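Side-chain contacts in clp gene regulator (ClgR) (Corynebacterium glutamicum, PDB 3F52), which probably activates transcription of clp protease genes by binding DNA at their regulatory regions through a helix-turn-helix domain: residues G56-S59 and E60-R63; S70-L73 and A74-H78. All coordinates share one frame; numbering follows the deposited sequence.

Interaction 1. Residues G56-S59 and E60-R63; sequences GYLS and ELER
Arg63 folds back on Ser59 through a bend at chi3 (-71°), and Ser59 meets it with OG turned anti to its own backbone N (chi1 176°), on the side of its carbonyl carbon. Two weak hydrogen bonds result, from Arg63 NE to Ser59 OG at 3.3 Å and from Arg63 NH1 to the same oxygen at 3.5 Å. Ser59 O lies over one face of the guanidinium and takes the backbone N-H of Arg63, a bond bent to 139° where helix 55-62 ends; the three preceding i to i+4 bonds, from Glu60, Leu61 and Glu62, are straighter. On the inner side, the isobutyl group of Leu58 runs obliquely across Glu62, with Leu58 CG 4.0 Å from Glu62 OE2. That carboxylate has its strong partner in Arg37 of helix 25-40, a salt bridge that holds the charge beside the apolar branch and probably favours its ionised form. Leu61 spreads its CD2 methyl between two neighbours, reaching Leu58 CD1 at 4.3 Å and Tyr57 CE2 at 4.2 Å, the latter obliquely to the ring. Leu58 continues onto Leu44 and Leu47 of helix 44-51, while Leu61 packs on Leu33 and Val68. Thus one side of a short helix carries leucines into the core and another carries the Ser59-Arg63 pair at the surface. Following helix 44-51 across a tight turn, helix 55-62 is the second helix of the helix-turn-helix, the one that, as in XRE-type relatives, probably enters the DNA groove.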
loop_
_atom_site.group_PDB
_atom_site.type_symbol
_atom_site.label_atom_id
_atom_site.label_comp_id
_atom_site.label_asym_id
_atom_site.label_seq_id
_atom_site.Cartn_x
_atom_site.Cartn_y
_atom_site.Cartn_z
ATOM N N GLY B 56 -13.187 11.937 -11.011
ATOM C CA GLY B 56 -13.624 11.959 -9.615
ATOM C C GLY B 56 -13.002 10.827 -8.827
ATOM O O GLY B 56 -12.537 11.040 -7.685
ATOM N N TYR B 57 -12.999 9.623 -9.419
ATOM C CA TYR B 57 -12.383 8.459 -8.800
ATOM C C TYR B 57 -10.875 8.710 -8.561
ATOM O O TYR B 57 -10.349 8.502 -7.459
ATOM C CB TYR B 57 -12.599 7.160 -9.612
ATOM C CG TYR B 57 -11.825 5.994 -8.991
ATOM C CD1 TYR B 57 -12.440 5.111 -8.098
ATOM C CD2 TYR B 57 -10.471 5.806 -9.262
ATOM C CE1 TYR B 57 -11.722 4.063 -7.501
ATOM C CE2 TYR B 57 -9.741 4.775 -8.665
ATOM C CZ TYR B 57 -10.379 3.904 -7.788
ATOM O OH TYR B 57 -9.654 2.884 -7.195
ATOM N N LEU B 58 -10.191 9.167 -9.609
ATOM C CA LEU B 58 -8.770 9.446 -9.514
ATOM C C LEU B 58 -8.490 10.521 -8.477
ATOM O O LEU B 58 -7.523 10.409 -7.714
ATOM C CB LEU B 58 -8.195 9.866 -10.878
ATOM C CG LEU B 58 -6.675 10.111 -10.856
ATOM C CD1 LEU B 58 -5.859 8.913 -10.308
ATOM C CD2 LEU B 58 -6.154 10.538 -12.234
ATOM N N SER B 59 -9.319 11.562 -8.467
ATOM C CA SER B 59 -9.149 12.663 -7.528
ATOM C C SER B 59 -9.260 12.138 -6.088
ATOM O O SER B 59 -8.414 12.449 -5.233
ATOM C CB SER B 59 -10.182 13.742 -7.789
ATOM O OG SER B 59 -10.083 14.769 -6.817
ATOM N N GLU B 60 -10.300 11.339 -5.828
ATOM C CA GLU B 60 -10.482 10.701 -4.504
ATOM C C GLU B 60 -9.333 9.743 -4.142
ATOM O O GLU B 60 -8.883 9.718 -2.996
ATOM C CB GLU B 60 -11.847 10.009 -4.404
ATOM C CG GLU B 60 -12.965 11.038 -4.253
ATOM C CD GLU B 60 -14.323 10.463 -4.516
ATOM O OE1 GLU B 60 -14.405 9.225 -4.749
ATOM O OE2 GLU B 60 -15.302 11.256 -4.506
ATOM N N LEU B 61 -8.827 8.994 -5.125
ATOM C CA LEU B 61 -7.630 8.163 -4.890
ATOM C C LEU B 61 -6.432 9.038 -4.470
ATOM O O LEU B 61 -5.742 8.746 -3.468
ATOM C CB LEU B 61 -7.289 7.347 -6.147
ATOM C CG LEU B 61 -5.996 6.515 -6.107
ATOM C CD1 LEU B 61 -5.977 5.581 -4.873
ATOM C CD2 LEU B 61 -5.820 5.702 -7.414
ATOM N N GLU B 62 -6.191 10.104 -5.245
ATOM C CA GLU B 62 -5.083 11.031 -4.962
ATOM C C GLU B 62 -5.219 11.719 -3.605
ATOM O O GLU B 62 -4.210 11.984 -2.940
ATOM C CB GLU B 62 -4.943 12.084 -6.053
ATOM C CG GLU B 62 -4.430 11.526 -7.369
ATOM C CD GLU B 62 -4.152 12.609 -8.428
ATOM O OE1 GLU B 62 -4.517 13.785 -8.225
ATOM O OE2 GLU B 62 -3.549 12.272 -9.467
ATOM N N ARG B 63 -6.466 11.943 -3.175
ATOM C CA ARG B 63 -6.722 12.584 -1.889
ATOM C C ARG B 63 -6.801 11.620 -0.688
ATOM O O ARG B 63 -7.103 12.052 0.420
ATOM C CB ARG B 63 -7.984 13.461 -1.973
ATOM C CG ARG B 63 -7.697 14.776 -2.707
ATOM C CD ARG B 63 -8.879 15.726 -2.676
ATOM N NE ARG B 63 -9.976 15.255 -3.516
ATOM C CZ ARG B 63 -11.067 14.643 -3.069
ATOM N NH1 ARG B 63 -12.001 14.273 -3.949
ATOM N NH2 ARG B 63 -11.242 14.418 -1.765
#

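Interaction 2. Residues S70-L73 and A74-H78; sequences SELL and ASVCH
Leu73 and Cys77, one helical turn apart, meet through Leu73 CD1 and Cys77 SG at 3.8 Å. The sulfur stands anti to its own carbonyl carbon (chi1 -66°), which tips it back along the helix towards Leu73. Both side chains are buried, packing on Leu33 of helix 25-40 and on Val84 of helix 84-92, and Leu73 also packs on Leu25 of the second subunit. Ala74, next in the chain, sets its CB 3.5 Å from both Ser70 O and Glu71 O, against the preceding turn; Ser70 O is also the acceptor of its backbone N-H. On the adjoining face Leu72 CD1 touches Val76 CG2 at 4.2 Å. Leu72 packs further on Val53, and Val76 continues the apolar surface to Leu47 and Ser51 of helix 44-51. On the polar side one water donates to Glu71 O at 2.6 Å and is also hydrogen-bonded to Ser75 OG at 3.1 Å, bridging successive turns. At the start of the helix the polar ends turn to the dimer partner, Glu71 forming a salt bridge with Arg26 of the second subunit and Ser70 OG a hydrogen bond with the backbone N of that same Arg26. Helix 70-80 is thus an amphipathic helix of the compact all-helical XRE-type domain, with its inner face in the core and its first turn, Leu73 included, at the subunit interface.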
loop_
_atom_site.group_PDB
_atom_site.type_symbol
_atom_site.label_atom_id
_atom_site.label_comp_id
_atom_site.label_asym_id
_atom_site.label_seq_id
_atom_site.Cartn_x
_atom_site.Cartn_y
_atom_site.Cartn_z
ATOM N N SER B 70 -4.979 -3.880 -5.804
ATOM C CA SER B 70 -3.615 -3.978 -6.334
ATOM C C SER B 70 -3.603 -3.882 -7.867
ATOM O O SER B 70 -2.702 -3.274 -8.430
ATOM C CB SER B 70 -2.944 -5.279 -5.893
ATOM O OG SER B 70 -2.811 -5.283 -4.476
ATOM N N GLU B 71 -4.610 -4.478 -8.507
ATOM C CA GLU B 71 -4.680 -4.554 -9.974
ATOM C C GLU B 71 -4.943 -3.167 -10.543
ATOM O O GLU B 71 -4.317 -2.773 -11.514
ATOM C CB GLU B 71 -5.760 -5.546 -10.428
ATOM C CG GLU B 71 -5.429 -7.012 -10.163
ATOM C CD GLU B 71 -5.857 -7.488 -8.768
ATOM O OE1 GLU B 71 -6.262 -6.653 -7.926
ATOM O OE2 GLU B 71 -5.797 -8.711 -8.518
ATOM N N LEU B 72 -5.827 -2.404 -9.901
ATOM C CA LEU B 72 -6.080 -1.054 -10.379
ATOM C C LEU B 72 -4.889 -0.125 -10.122
ATOM O O LEU B 72 -4.523 0.688 -10.977
ATOM C CB LEU B 72 -7.376 -0.496 -9.806
ATOM C CG LEU B 72 -7.735 0.907 -10.313
ATOM C CD1 LEU B 72 -7.766 1.014 -11.870
ATOM C CD2 LEU B 72 -9.063 1.312 -9.760
ATOM N N LEU B 73 -4.238 -0.275 -8.974
ATOM C CA LEU B 73 -3.021 0.486 -8.749
ATOM C C LEU B 73 -1.979 0.195 -9.835
ATOM O O LEU B 73 -1.302 1.102 -10.327
ATOM C CB LEU B 73 -2.441 0.206 -7.352
ATOM C CG LEU B 73 -1.107 0.898 -7.044
ATOM C CD1 LEU B 73 -1.230 2.440 -7.096
ATOM C CD2 LEU B 73 -0.616 0.438 -5.670
ATOM N N ALA B 74 -1.825 -1.070 -10.197
ATOM C CA ALA B 74 -0.860 -1.416 -11.222
ATOM C C ALA B 74 -1.222 -0.715 -12.543
ATOM O O ALA B 74 -0.341 -0.243 -13.267
ATOM C CB ALA B 74 -0.805 -2.930 -11.410
ATOM N N SER B 75 -2.514 -0.637 -12.841
ATOM C CA SER B 75 -2.996 0.016 -14.070
ATOM C C SER B 75 -2.694 1.510 -14.125
ATOM O O SER B 75 -2.241 2.022 -15.158
ATOM C CB SER B 75 -4.495 -0.202 -14.224
ATOM O OG SER B 75 -4.727 -1.542 -14.548
ATOM N N VAL B 76 -2.963 2.200 -13.023
ATOM C CA VAL B 76 -2.692 3.637 -12.903
ATOM C C VAL B 76 -1.184 3.915 -13.019
ATOM O O VAL B 76 -0.779 4.827 -13.737
ATOM C CB VAL B 76 -3.330 4.254 -11.597
ATOM C CG1 VAL B 76 -2.993 5.719 -11.443
ATOM C CG2 VAL B 76 -4.867 4.075 -11.599
ATOM N N CYS B 77 -0.362 3.100 -12.351
ATOM C CA CYS B 77 1.085 3.217 -12.478
ATOM C C CYS B 77 1.587 2.938 -13.901
ATOM O O CYS B 77 2.430 3.671 -14.406
ATOM C CB CYS B 77 1.793 2.321 -11.460
ATOM S SG CYS B 77 1.495 2.853 -9.758
ATOM N N HIS B 78 1.103 1.869 -14.533
ATOM C CA HIS B 78 1.447 1.611 -15.950
ATOM C C HIS B 78 1.123 2.810 -16.854
ATOM O O HIS B 78 1.933 3.194 -17.702
ATOM C CB HIS B 78 0.786 0.330 -16.476
ATOM C CG HIS B 78 1.231 -0.053 -17.858
ATOM N ND1 HIS B 78 0.505 0.257 -18.989
ATOM C CD2 HIS B 78 2.331 -0.715 -18.288
ATOM C CE1 HIS B 78 1.134 -0.204 -20.056
ATOM N NE2 HIS B 78 2.246 -0.797 -19.658
HETATM O O HOH W 1 -3.547 -4.257 -13.485
#

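Interactions 1 and 2 lie on consecutive helices, 55-62 and 70-80, with centres about 14 Å apart, and they meet directly where Tyr57 OH packs against Leu72 CD2 at 3.1 Å. Each is partly buried, and Leu61 of the first and Leu73 of the second share Leu33 of helix 25-40 and Val68 of the connecting loop as neighbours. Their outer chemistry differs. In 56-63 the buried charge is paired within the chain and a weakly bonded Ser59-Arg63 pair lies at the helix end, with no second subunit in touch. In 70-78 the inner face is apolar with a thiol, a water joins successive turns, and the charged end reaches across the dimer interface.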